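Local coordinates for protein group II chitinase (Ostrinia furnacalis, PDB 6JAV) that probably cleaves chitin internally as a glycoside hydrolase family 18 endochitinase, of which this chain is catalytic domain 1, at residues P305-G310 with I328-N333; R64-V69 with V79-G84; V185-L190 with K237-S242; A102-F107 with F148-H153. All coordinates share one frame; numbering follows the deposited sequence.

Contact 1 of 4, residues P305-G310 with I328-N333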
loop_
_atom_site.group_PDB
_atom_site.type_symbol
_atom_site.label_atom_id
_atom_site.label_comp_id
_atom_site.label_asym_id
_atom_site.label_seq_id
_atom_site.Cartn_x
_atom_site.Cartn_y
_atom_site.Cartn_z
ATOM N N PRO A 305 -15.971 -18.964 5.831
ATOM C CA PRO A 305 -15.455 -20.129 6.561
ATOM C C PRO A 305 -14.275 -20.808 5.884
ATOM O O PRO A 305 -13.483 -21.468 6.569
ATOM C CB PRO A 305 -16.682 -21.054 6.635
ATOM C CG PRO A 305 -17.492 -20.680 5.425
ATOM C CD PRO A 305 -17.324 -19.172 5.294
ATOM N N TYR A 306 -14.115 -20.656 4.566
ATOM C CA TYR A 306 -12.952 -21.184 3.859
ATOM C C TYR A 306 -11.776 -20.208 3.847
ATOM O O TYR A 306 -10.704 -20.557 3.335
ATOM C CB TYR A 306 -13.341 -21.533 2.422
ATOM C CG TYR A 306 -14.265 -22.742 2.341
ATOM C CD1 TYR A 306 -13.810 -24.011 2.667
ATOM C CD2 TYR A 306 -15.584 -22.598 1.949
ATOM C CE1 TYR A 306 -14.659 -25.120 2.604
ATOM C CE2 TYR A 306 -16.435 -23.698 1.881
ATOM C CZ TYR A 306 -15.958 -24.950 2.197
ATOM O OH TYR A 306 -16.787 -26.053 2.140
ATOM N N GLN A 307 -11.955 -18.999 4.386
ATOM C CA GLN A 307 -10.855 -18.046 4.524
ATOM C C GLN A 307 -10.181 -17.757 3.184
ATOM O O GLN A 307 -8.955 -17.690 3.090
ATOM C CB GLN A 307 -9.855 -18.509 5.575
ATOM C CG GLN A 307 -10.415 -18.516 6.980
ATOM C CD GLN A 307 -9.453 -17.863 7.905
ATOM O OE1 GLN A 307 -9.564 -16.665 8.161
ATOM N NE2 GLN A 307 -8.449 -18.619 8.364
ATOM N N ARG A 308 -10.988 -17.592 2.139
ATOM C CA ARG A 308 -10.475 -17.082 0.872
ATOM C C ARG A 308 -10.419 -15.567 0.885
ATOM O O ARG A 308 -9.719 -14.965 0.059
ATOM C CB ARG A 308 -11.381 -17.523 -0.281
ATOM C CG ARG A 308 -11.529 -19.047 -0.345
ATOM C CD ARG A 308 -12.794 -19.446 -1.050
ATOM N NE ARG A 308 -13.977 -19.122 -0.271
ATOM C CZ ARG A 308 -15.212 -19.505 -0.595
ATOM N NH1 ARG A 308 -16.229 -19.158 0.186
ATOM N NH2 ARG A 308 -15.432 -20.230 -1.704
ATOM N N MET A 309 -11.144 -14.946 1.806
ATOM C CA MET A 309 -11.129 -13.498 1.937
ATOM C C MET A 309 -11.554 -13.184 3.356
ATOM O O MET A 309 -12.133 -14.032 4.055
ATOM C CB MET A 309 -12.089 -12.849 0.954
ATOM C CG MET A 309 -13.561 -13.245 1.215
ATOM S SD MET A 309 -14.698 -12.504 0.062
ATOM C CE MET A 309 -14.420 -13.466 -1.438
ATOM N N GLY A 310 -11.256 -11.954 3.774
ATOM C CA GLY A 310 -11.650 -11.468 5.074
ATOM C C GLY A 310 -13.134 -11.171 5.177
ATOM O O GLY A 310 -13.929 -11.460 4.272
ATOM N N ILE A 328 -5.592 -12.015 8.351
ATOM C CA ILE A 328 -4.201 -11.570 8.335
ATOM C C ILE A 328 -3.273 -12.732 8.659
ATOM O O ILE A 328 -2.234 -12.924 7.996
ATOM C CB ILE A 328 -4.035 -10.388 9.307
ATOM C CG1 ILE A 328 -4.711 -9.119 8.754
ATOM C CG2 ILE A 328 -2.567 -10.178 9.640
ATOM C CD1 ILE A 328 -4.065 -8.472 7.536
ATOM N N LYS A 329 -3.614 -13.535 9.676
ATOM C CA LYS A 329 -2.782 -14.689 9.984
ATOM C C LYS A 329 -2.714 -15.648 8.803
ATOM O O LYS A 329 -1.640 -16.194 8.494
ATOM C CB LYS A 329 -3.282 -15.413 11.237
ATOM C CG LYS A 329 -3.086 -14.616 12.515
ATOM C CD LYS A 329 -4.103 -15.055 13.554
ATOM C CE LYS A 329 -3.626 -14.814 14.975
ATOM N NZ LYS A 329 -4.367 -15.686 15.945
ATOM N N LYS A 330 -3.841 -15.855 8.115
ATOM C CA LYS A 330 -3.837 -16.710 6.929
ATOM C C LYS A 330 -2.931 -16.124 5.839
ATOM O O LYS A 330 -2.137 -16.840 5.208
ATOM C CB LYS A 330 -5.269 -16.868 6.422
ATOM C CG LYS A 330 -5.440 -17.759 5.214
ATOM C CD LYS A 330 -5.673 -19.198 5.615
ATOM C CE LYS A 330 -5.901 -20.083 4.397
ATOM N NZ LYS A 330 -7.224 -19.886 3.767
ATOM N N LYS A 331 -3.049 -14.819 5.600
ATOM C CA LYS A 331 -2.214 -14.167 4.603
ATOM C C LYS A 331 -0.730 -14.255 4.949
ATOM O O LYS A 331 0.104 -14.458 4.054
ATOM C CB LYS A 331 -2.653 -12.712 4.411
ATOM C CG LYS A 331 -3.959 -12.575 3.683
ATOM C CD LYS A 331 -4.338 -11.118 3.485
ATOM C CE LYS A 331 -5.578 -10.998 2.613
ATOM N NZ LYS A 331 -5.898 -9.584 2.272
ATOM N N VAL A 332 -0.368 -14.091 6.224
ATOM C CA VAL A 332 1.045 -14.195 6.603
ATOM C C VAL A 332 1.548 -15.633 6.479
ATOM O O VAL A 332 2.696 -15.864 6.092
ATOM C CB VAL A 332 1.311 -13.557 7.981
ATOM C CG1 VAL A 332 2.762 -13.716 8.371
ATOM C CG2 VAL A 332 0.935 -12.060 7.956
ATOM N N ASN A 333 0.713 -16.626 6.807
ATOM C CA ASN A 333 1.124 -18.006 6.544
ATOM C C ASN A 333 1.345 -18.238 5.054
ATOM O O ASN A 333 2.264 -18.974 4.667
ATOM C CB ASN A 333 0.090 -18.973 7.110
ATOM C CG ASN A 333 0.305 -19.223 8.593
ATOM O OD1 ASN A 333 -0.557 -18.913 9.419
ATOM N ND2 ASN A 333 1.461 -19.773 8.938
HETATM O O HOH W 1 -8.994 -10.733 2.774
#
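K330 reaches from helix 325-337 of the family 18 TIM barrel to the main chain at Q307, in the loop between strands 300-302 and 312-315. That loop probably belongs to the small alpha/beta insertion domain, which in related chitinases lies between the barrel elements 244-257 and 325-337. The close part centres on the K330 ammonium: NZ donates to Q307 O at 2.9 Å. The ammonium lies above the carbonyl plane, 47° out of it, so the bond avoids the lone-pair directions. K330 NZ lies 3.5 Å from Q307 CB and 3.6 Å from Y306 O. K330 gets there with CG anti to the backbone N (chi1 -178°) and bends at chi2 and chi4, so that the methylenes lean across Q307 before the tip turns to the carbonyl. The rest is loose: the contact is at the surface, and Y306 starts out away from the helix and contributes its carbonyl O. On the next residue of the helix, K331 is held by a salt bridge to D323 and a hydrogen bond to A212 O. It meets the loop through a single water, which accepts a weak hydrogen bond from K331 NZ at 3.3 Å and a firmer one from G310 N at 2.8 Å.

Contact 2 of 4, residues R64-V69 with V79-G84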
loop_
_atom_site.group_PDB
_atom_site.type_symbol
_atom_site.label_atom_id
_atom_site.label_comp_id
_atom_site.label_asym_id
_atom_site.label_seq_id
_atom_site.Cartn_x
_atom_site.Cartn_y
_atom_site.Cartn_z
ATOM N N ARG A 64 9.308 19.556 10.684
ATOM C CA ARG A 64 10.403 18.587 10.728
ATOM C C ARG A 64 9.916 17.140 10.626
ATOM O O ARG A 64 10.555 16.225 11.173
ATOM C CB ARG A 64 11.279 18.801 11.964
ATOM C CG ARG A 64 11.855 20.238 12.004
ATOM C CD ARG A 64 13.295 20.255 12.398
ATOM N NE ARG A 64 13.515 19.184 13.359
ATOM C CZ ARG A 64 14.442 18.239 13.247
ATOM N NH1 ARG A 64 15.314 18.262 12.256
ATOM N NH2 ARG A 64 14.530 17.299 14.174
ATOM N N PHE A 65 8.814 16.892 9.887
ATOM C CA PHE A 65 8.328 15.509 9.794
ATOM C C PHE A 65 9.335 14.589 9.106
ATOM O O PHE A 65 9.478 13.431 9.519
ATOM C CB PHE A 65 6.984 15.421 9.061
ATOM C CG PHE A 65 5.768 15.599 9.947
ATOM C CD1 PHE A 65 5.789 16.456 11.035
ATOM C CD2 PHE A 65 4.582 14.933 9.650
ATOM C CE1 PHE A 65 4.636 16.616 11.836
ATOM C CE2 PHE A 65 3.441 15.096 10.438
ATOM C CZ PHE A 65 3.473 15.949 11.532
ATOM N N TYR A 66 10.032 15.049 8.052
ATOM C CA TYR A 66 11.047 14.171 7.461
ATOM C C TYR A 66 12.061 13.736 8.519
ATOM O O TYR A 66 12.341 12.531 8.679
ATOM C CB TYR A 66 11.791 14.859 6.326
ATOM C CG TYR A 66 11.120 14.986 4.979
ATOM C CD1 TYR A 66 9.894 14.380 4.677
ATOM C CD2 TYR A 66 11.758 15.703 3.986
ATOM C CE1 TYR A 66 9.321 14.511 3.395
ATOM C CE2 TYR A 66 11.204 15.837 2.730
ATOM C CZ TYR A 66 9.992 15.239 2.442
ATOM O OH TYR A 66 9.454 15.397 1.170
ATOM N N GLU A 67 12.623 14.702 9.262
ATOM C CA GLU A 67 13.597 14.362 10.291
ATOM C C GLU A 67 13.012 13.459 11.357
ATOM O O GLU A 67 13.692 12.549 11.856
ATOM C CB GLU A 67 14.156 15.629 10.923
ATOM C CG GLU A 67 14.899 16.481 9.939
ATOM C CD GLU A 67 14.030 17.333 9.164
ATOM O OE1 GLU A 67 12.821 17.050 9.156
ATOM O OE2 GLU A 67 14.462 18.288 8.477
ATOM N N ARG A 68 11.750 13.694 11.739
ATOM C CA ARG A 68 11.153 12.938 12.821
ATOM C C ARG A 68 10.801 11.514 12.409
ATOM O O ARG A 68 10.587 10.677 13.295
ATOM C CB ARG A 68 9.924 13.691 13.342
ATOM C CG ARG A 68 10.330 14.937 14.176
ATOM C CD ARG A 68 9.203 15.929 14.180
ATOM N NE ARG A 68 8.044 15.408 14.889
ATOM C CZ ARG A 68 6.892 16.063 15.012
ATOM N NH1 ARG A 68 6.737 17.272 14.466
ATOM N NH2 ARG A 68 5.903 15.522 15.701
ATOM N N VAL A 69 10.655 11.211 11.112
ATOM C CA VAL A 69 10.508 9.814 10.705
ATOM C C VAL A 69 11.872 9.164 10.450
ATOM O O VAL A 69 12.091 7.989 10.804
ATOM C CB VAL A 69 9.562 9.745 9.490
ATOM C CG1 VAL A 69 9.391 8.296 9.006
ATOM C CG2 VAL A 69 8.186 10.289 9.891
ATOM N N VAL A 79 14.570 3.708 6.512
ATOM C CA VAL A 79 13.525 4.717 6.298
ATOM C C VAL A 79 13.675 5.277 4.889
ATOM O O VAL A 79 14.689 5.919 4.570
ATOM C CB VAL A 79 13.590 5.840 7.344
ATOM C CG1 VAL A 79 12.463 6.829 7.094
ATOM C CG2 VAL A 79 13.440 5.264 8.719
ATOM N N SER A 80 12.699 5.003 4.016
ATOM C CA SER A 80 12.720 5.485 2.639
ATOM C C SER A 80 11.669 6.567 2.424
ATOM O O SER A 80 10.695 6.683 3.175
ATOM C CB SER A 80 12.418 4.348 1.668
ATOM O OG SER A 80 13.460 3.382 1.702
ATOM N N LEU A 81 11.871 7.350 1.378
ATOM C CA LEU A 81 10.910 8.358 0.972
ATOM C C LEU A 81 10.193 7.861 -0.282
ATOM O O LEU A 81 10.853 7.440 -1.242
ATOM C CB LEU A 81 11.644 9.667 0.657
ATOM C CG LEU A 81 10.749 10.795 0.139
ATOM C CD1 LEU A 81 9.648 11.172 1.142
ATOM C CD2 LEU A 81 11.625 11.988 -0.181
ATOM N N ALA A 82 8.852 7.881 -0.273
ATOM C CA ALA A 82 8.086 7.479 -1.453
ATOM C C ALA A 82 7.753 8.676 -2.320
ATOM O O ALA A 82 7.391 9.749 -1.829
ATOM C CB ALA A 82 6.784 6.762 -1.095
ATOM N N LEU A 83 7.841 8.481 -3.628
ATOM C CA LEU A 83 7.494 9.493 -4.603
ATOM C C LEU A 83 6.242 9.065 -5.341
ATOM O O LEU A 83 6.204 7.968 -5.917
ATOM C CB LEU A 83 8.643 9.639 -5.599
ATOM C CG LEU A 83 8.373 10.519 -6.812
ATOM C CD1 LEU A 83 8.184 11.983 -6.380
ATOM C CD2 LEU A 83 9.543 10.417 -7.770
ATOM N N GLY A 84 5.237 9.925 -5.335
ATOM C CA GLY A 84 4.055 9.703 -6.148
ATOM C C GLY A 84 2.797 9.523 -5.317
ATOM O O GLY A 84 2.373 10.440 -4.608
#
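Y66 brings its CE1 to within 4.0 Å of L81 CD1, the ring meeting the methyl obliquely. The tyrosine leaves helix 65-70 with CG beside its backbone N and anti to the carbonyl carbon (chi1 -77°), which carries the ring across toward strand 78-84, although its CB does not point there directly. L81 points toward the helix, CG anti to its backbone N, and offers its CD1 branch. One turn further along the helix a second apolar pair forms, where V69 CG1 lies 3.9 Å from V79 CG1. V79 CG2 comes nearest the main chain, 3.7 Å from V69 O near the end of the helix, and CG1 borders the same oxygen. No hydrogen bond joins the two segments; all four touching residues are buried, and the hold is van der Waals contact between branched or aromatic side chains and one carbonyl oxygen. V79 and L81, two apart on the strand, put their side chains on the same face, toward the helix. In the TIM barrel of this family the helix thus lies against the outer side of the strand that follows it in the chain. Around the pair, Y66 meets the rings of Y41, Y118 and F120 edge-to-face, L81 also touches F114 and L115 of helix 101-118, and strand 78-84 runs parallel between strands 38-46 and 122-126.

Contact 3 of 4, residues V185-L190 with K237-S242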
loop_
_atom_site.group_PDB
_atom_site.type_symbol
_atom_site.label_atom_id
_atom_site.label_comp_id
_atom_site.label_asym_id
_atom_site.label_seq_id
_atom_site.Cartn_x
_atom_site.Cartn_y
_atom_site.Cartn_z
ATOM N N VAL A 185 13.554 -6.412 -15.495
ATOM C CA VAL A 185 14.435 -5.304 -15.155
ATOM C C VAL A 185 14.167 -4.837 -13.737
ATOM O O VAL A 185 15.094 -4.649 -12.925
ATOM C CB VAL A 185 14.242 -4.152 -16.154
ATOM C CG1 VAL A 185 14.957 -2.902 -15.635
ATOM C CG2 VAL A 185 14.764 -4.559 -17.517
ATOM N N LEU A 186 12.885 -4.654 -13.411
ATOM C CA LEU A 186 12.530 -4.214 -12.072
ATOM C C LEU A 186 12.968 -5.234 -11.036
ATOM O O LEU A 186 13.514 -4.877 -9.986
ATOM C CB LEU A 186 11.022 -4.009 -11.966
ATOM C CG LEU A 186 10.404 -3.014 -12.947
ATOM C CD1 LEU A 186 8.969 -2.768 -12.539
ATOM C CD2 LEU A 186 11.188 -1.734 -12.984
ATOM N N ALA A 187 12.752 -6.520 -11.320
ATOM C CA ALA A 187 13.090 -7.554 -10.343
ATOM C C ALA A 187 14.585 -7.642 -10.093
ATOM O O ALA A 187 15.016 -7.970 -8.976
ATOM C CB ALA A 187 12.617 -8.902 -10.874
ATOM N N ARG A 188 15.386 -7.374 -11.118
ATOM C CA ARG A 188 16.831 -7.444 -10.956
ATOM C C ARG A 188 17.371 -6.252 -10.163
ATOM O O ARG A 188 18.304 -6.406 -9.357
ATOM C CB ARG A 188 17.485 -7.536 -12.338
ATOM C CG ARG A 188 18.992 -7.502 -12.276
ATOM C CD ARG A 188 19.604 -7.905 -13.623
ATOM N NE ARG A 188 18.974 -7.238 -14.748
ATOM C CZ ARG A 188 19.269 -6.009 -15.152
ATOM N NH1 ARG A 188 20.190 -5.310 -14.517
ATOM N NH2 ARG A 188 18.643 -5.487 -16.195
ATOM N N LEU A 189 16.817 -5.051 -10.379
ATOM C CA LEU A 189 17.411 -3.827 -9.839
ATOM C C LEU A 189 16.816 -3.373 -8.513
ATOM O O LEU A 189 17.533 -2.776 -7.704
ATOM C CB LEU A 189 17.268 -2.683 -10.856
ATOM C CG LEU A 189 18.098 -2.938 -12.124
ATOM C CD1 LEU A 189 17.806 -1.888 -13.164
ATOM C CD2 LEU A 189 19.593 -2.964 -11.775
ATOM N N LEU A 190 15.544 -3.633 -8.264
ATOM C CA LEU A 190 14.909 -3.147 -7.044
ATOM C C LEU A 190 15.262 -4.022 -5.839
ATOM O O LEU A 190 15.384 -5.245 -5.935
ATOM C CB LEU A 190 13.384 -3.114 -7.219
ATOM C CG LEU A 190 12.858 -2.165 -8.304
ATOM C CD1 LEU A 190 11.348 -2.340 -8.470
ATOM C CD2 LEU A 190 13.209 -0.741 -7.958
ATOM N N LYS A 237 6.243 -13.765 -14.140
ATOM C CA LYS A 237 6.818 -12.744 -15.009
ATOM C C LYS A 237 8.305 -12.517 -14.775
ATOM O O LYS A 237 8.913 -11.724 -15.513
ATOM C CB LYS A 237 6.044 -11.419 -14.851
ATOM C CG LYS A 237 4.606 -11.492 -15.350
ATOM C CD LYS A 237 4.534 -11.304 -16.843
ATOM C CE LYS A 237 4.102 -9.905 -17.171
ATOM N NZ LYS A 237 4.111 -9.627 -18.653
ATOM N N GLY A 238 8.903 -13.149 -13.762
ATOM C CA GLY A 238 10.340 -13.078 -13.541
ATOM C C GLY A 238 10.778 -12.533 -12.192
ATOM O O GLY A 238 11.972 -12.272 -11.993
ATOM N N THR A 239 9.837 -12.378 -11.217
ATOM C CA THR A 239 10.281 -11.796 -9.951
ATOM C C THR A 239 10.682 -12.896 -8.969
ATOM O O THR A 239 9.868 -13.788 -8.696
ATOM C CB THR A 239 9.148 -10.991 -9.322
ATOM O OG1 THR A 239 8.658 -10.058 -10.285
ATOM C CG2 THR A 239 9.627 -10.207 -8.102
ATOM N N PRO A 240 11.878 -12.836 -8.382
ATOM C CA PRO A 240 12.221 -13.769 -7.288
ATOM C C PRO A 240 11.316 -13.578 -6.078
ATOM O O PRO A 240 10.927 -12.451 -5.743
ATOM C CB PRO A 240 13.672 -13.414 -6.942
ATOM C CG PRO A 240 14.214 -12.642 -8.153
ATOM C CD PRO A 240 12.999 -11.935 -8.733
ATOM N N ALA A 241 10.993 -14.683 -5.407
ATOM C CA ALA A 241 10.173 -14.592 -4.198
ATOM C C ALA A 241 10.780 -13.628 -3.183
ATOM O O ALA A 241 10.049 -12.875 -2.509
ATOM C CB ALA A 241 9.994 -15.980 -3.567
ATOM N N SER A 242 12.104 -13.651 -3.029
ATOM C CA SER A 242 12.748 -12.825 -2.014
ATOM C C SER A 242 12.558 -11.336 -2.255
ATOM O O SER A 242 12.711 -10.559 -1.305
ATOM C CB SER A 242 14.238 -13.128 -1.949
ATOM O OG SER A 242 14.914 -12.548 -3.045
#
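A187 carries this contact almost alone: its methyl, on helix 183-189, fits against the loop that leads from helix 227-236 into strand 244-257. Three consecutive loop residues touch the CB. P240 meets it with CD, 3.7 Å away. T239 offers its backbone, CA lying 3.8 Å from A187 CB, while OG1 stays at 4.2 Å. G238 adds its carbonyl O, 3.6 Å from the same methyl. The shortness of alanine lets the two backbones come close, A187 CA and T239 CA being 5.1 Å apart. G238 ends helix 227-236 in a Schellman motif with phi at 122°, an angle that favours glycine. T239 has OG1 beside its own backbone N (chi1 -53°), and the hydroxyl is hydrogen-bonded to W234 O in the last turn of that helix. In this TIM-barrel domain the contact joins two outer elements far apart in sequence. K243, just beyond the loop, adds polar links by bonding A187 O and L190 O. Between the segments themselves no hydrogen bond forms: a methyl meets P240 CD, a backbone CH and a carbonyl, so the join is dispersive and without a directional bond of its own.

Contact 4 of 4, residues A102-F107 with F148-H153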
loop_
_atom_site.group_PDB
_atom_site.type_symbol
_atom_site.label_atom_id
_atom_site.label_comp_id
_atom_site.label_asym_id
_atom_site.label_seq_id
_atom_site.Cartn_x
_atom_site.Cartn_y
_atom_site.Cartn_z
ATOM N N ALA A 102 16.800 13.309 -21.127
ATOM C CA ALA A 102 17.434 14.450 -20.477
ATOM C C ALA A 102 16.726 14.803 -19.172
ATOM O O ALA A 102 17.381 15.168 -18.184
ATOM C CB ALA A 102 17.460 15.660 -21.417
ATOM N N ALA A 103 15.397 14.709 -19.161
ATOM C CA ALA A 103 14.649 14.980 -17.933
ATOM C C ALA A 103 14.937 13.933 -16.875
ATOM O O ALA A 103 15.091 14.265 -15.690
ATOM C CB ALA A 103 13.153 15.030 -18.223
ATOM N N ARG A 104 15.040 12.662 -17.280
ATOM C CA ARG A 104 15.392 11.624 -16.310
ATOM C C ARG A 104 16.762 11.882 -15.709
ATOM O O ARG A 104 16.962 11.724 -14.499
ATOM C CB ARG A 104 15.363 10.234 -16.952
ATOM C CG ARG A 104 13.991 9.750 -17.401
ATOM C CD ARG A 104 13.963 8.231 -17.663
ATOM N NE ARG A 104 15.126 7.796 -18.445
ATOM C CZ ARG A 104 15.114 7.542 -19.746
ATOM N NH1 ARG A 104 14.006 7.665 -20.454
ATOM N NH2 ARG A 104 16.238 7.138 -20.334
ATOM N N ALA A 105 17.732 12.302 -16.543
ATOM C CA ALA A 105 19.091 12.476 -16.046
ATOM C C ALA A 105 19.169 13.604 -15.030
ATOM O O ALA A 105 19.871 13.486 -14.018
ATOM C CB ALA A 105 20.033 12.736 -17.225
ATOM N N LYS A 106 18.429 14.690 -15.261
ATOM C CA LYS A 106 18.368 15.766 -14.280
ATOM C C LYS A 106 17.665 15.304 -13.003
ATOM O O LYS A 106 18.138 15.556 -11.883
ATOM C CB LYS A 106 17.629 16.944 -14.903
ATOM C CG LYS A 106 17.568 18.170 -13.977
ATOM C CD LYS A 106 16.922 19.369 -14.679
ATOM C CE LYS A 106 15.439 19.489 -14.318
ATOM N NZ LYS A 106 14.774 20.775 -14.732
ATOM N N PHE A 107 16.535 14.614 -13.163
ATOM C CA PHE A 107 15.763 14.150 -12.017
ATOM C C PHE A 107 16.601 13.273 -11.099
ATOM O O PHE A 107 16.544 13.406 -9.867
ATOM C CB PHE A 107 14.539 13.379 -12.519
ATOM C CG PHE A 107 13.823 12.635 -11.428
ATOM C CD1 PHE A 107 12.815 13.246 -10.693
ATOM C CD2 PHE A 107 14.160 11.315 -11.131
ATOM C CE1 PHE A 107 12.158 12.540 -9.662
ATOM C CE2 PHE A 107 13.522 10.623 -10.097
ATOM C CZ PHE A 107 12.517 11.243 -9.378
ATOM N N PHE A 148 9.936 3.856 -17.693
ATOM C CA PHE A 148 10.031 3.550 -16.263
ATOM C C PHE A 148 11.190 2.597 -15.970
ATOM O O PHE A 148 11.914 2.763 -14.976
ATOM C CB PHE A 148 8.702 2.962 -15.797
ATOM C CG PHE A 148 8.610 2.736 -14.308
ATOM C CD1 PHE A 148 8.595 3.820 -13.430
ATOM C CD2 PHE A 148 8.541 1.442 -13.802
ATOM C CE1 PHE A 148 8.478 3.594 -12.039
ATOM C CE2 PHE A 148 8.433 1.203 -12.435
ATOM C CZ PHE A 148 8.398 2.288 -11.551
ATOM N N ALA A 149 11.381 1.582 -16.823
ATOM C CA ALA A 149 12.501 0.664 -16.625
ATOM C C ALA A 149 13.834 1.395 -16.698
ATOM O O ALA A 149 14.743 1.114 -15.909
ATOM C CB ALA A 149 12.435 -0.446 -17.683
ATOM N N ASP A 150 13.953 2.362 -17.615
ATOM C CA ASP A 150 15.192 3.127 -17.709
ATOM C C ASP A 150 15.354 4.066 -16.521
ATOM O O ASP A 150 16.475 4.245 -16.023
ATOM C CB ASP A 150 15.261 3.906 -19.025
ATOM C CG ASP A 150 15.518 2.990 -20.226
ATOM O OD1 ASP A 150 16.055 1.872 -20.040
ATOM O OD2 ASP A 150 15.172 3.392 -21.357
ATOM N N LEU A 151 14.246 4.661 -16.044
ATOM C CA LEU A 151 14.317 5.459 -14.815
ATOM C C LEU A 151 14.819 4.611 -13.641
ATOM O O LEU A 151 15.697 5.034 -12.872
ATOM C CB LEU A 151 12.951 6.073 -14.487
ATOM C CG LEU A 151 12.981 6.967 -13.219
ATOM C CD1 LEU A 151 13.657 8.291 -13.524
ATOM C CD2 LEU A 151 11.580 7.189 -12.692
ATOM N N VAL A 152 14.283 3.399 -13.504
ATOM C CA VAL A 152 14.729 2.500 -12.442
ATOM C C VAL A 152 16.211 2.172 -12.587
ATOM O O VAL A 152 16.958 2.196 -11.598
ATOM C CB VAL A 152 13.849 1.245 -12.416
ATOM C CG1 VAL A 152 14.435 0.189 -11.490
ATOM C CG2 VAL A 152 12.473 1.615 -11.871
ATOM N N HIS A 153 16.668 1.898 -13.821
ATOM C CA HIS A 153 18.086 1.635 -14.007
ATOM C C HIS A 153 18.930 2.848 -13.616
ATOM O O HIS A 153 19.940 2.717 -12.910
ATOM C CB HIS A 153 18.390 1.252 -15.445
ATOM C CG HIS A 153 19.861 1.286 -15.684
ATOM N ND1 HIS A 153 20.467 2.237 -16.475
ATOM C CD2 HIS A 153 20.863 0.592 -15.088
ATOM C CE1 HIS A 153 21.782 2.082 -16.407
ATOM N NE2 HIS A 153 22.044 1.080 -15.585
HETATM O O HOH W 2 15.103 5.804 -22.710
#
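R104 crosses L151 obliquely and lays its guanidinium over D150 CB, where helices 101-118 and 143-159 pack side by side on the outside of the family 18 TIM barrel. The axes of the two short segments run in the same general direction, crossing at -31° and 10.4 Å apart. Apolar contact is made by F107 and by the aliphatic part of R104 with L151. F107 brings CD2 to 3.9 Å from L151 CD1, its ring and the leucine side chain at about a right angle and the methyl approaching the ring obliquely. R104 CD lies 4.0 Å from L151 CB. The arginine chain bends about CG-CD (chi3 -45°), which sets one guanidinium face over D150 CB, offset toward the rim, with R104 NH2 and D150 CB 3.6 Å apart. The charged contacts are less direct. R104 NH2 and D150 OD2 are 4.0 Å apart, the oxygen well out of the guanidinium plane, so only charge attraction acts between them. The guanidinium is fixed mainly from elsewhere, by a salt bridge from NE to E154 and a hydrogen bond from NH1 to V98 O. A water closes the remaining gap, accepting from R104 NH2 at 3.0 Å and donating to D150 OD2 at 2.8 Å.

Overall arrangement
From the N terminus the contacts come in the order 2, 4, 3, 1, each closing its own loop before the next opens, so none nests or crosses. Contact 2 closes a short helix-to-strand connection and contact 4 spans strand 122-126 to pair two outer helices. Contact 3 closes the longest gap, from helix 183-189 to the approach of strand 244-257, and contact 1 ties the probable insertion after strand 244-257 to helix 325-337. Contacts 2 and 4 touch through L83 and F107. Contacts 4 and 3 touch where V152, H153 and F148 meet L186, L189 and L190, making a continuous chain round part of the barrel wall. Contact 1 stands apart, its nearest atoms about 12 Å from contact 3.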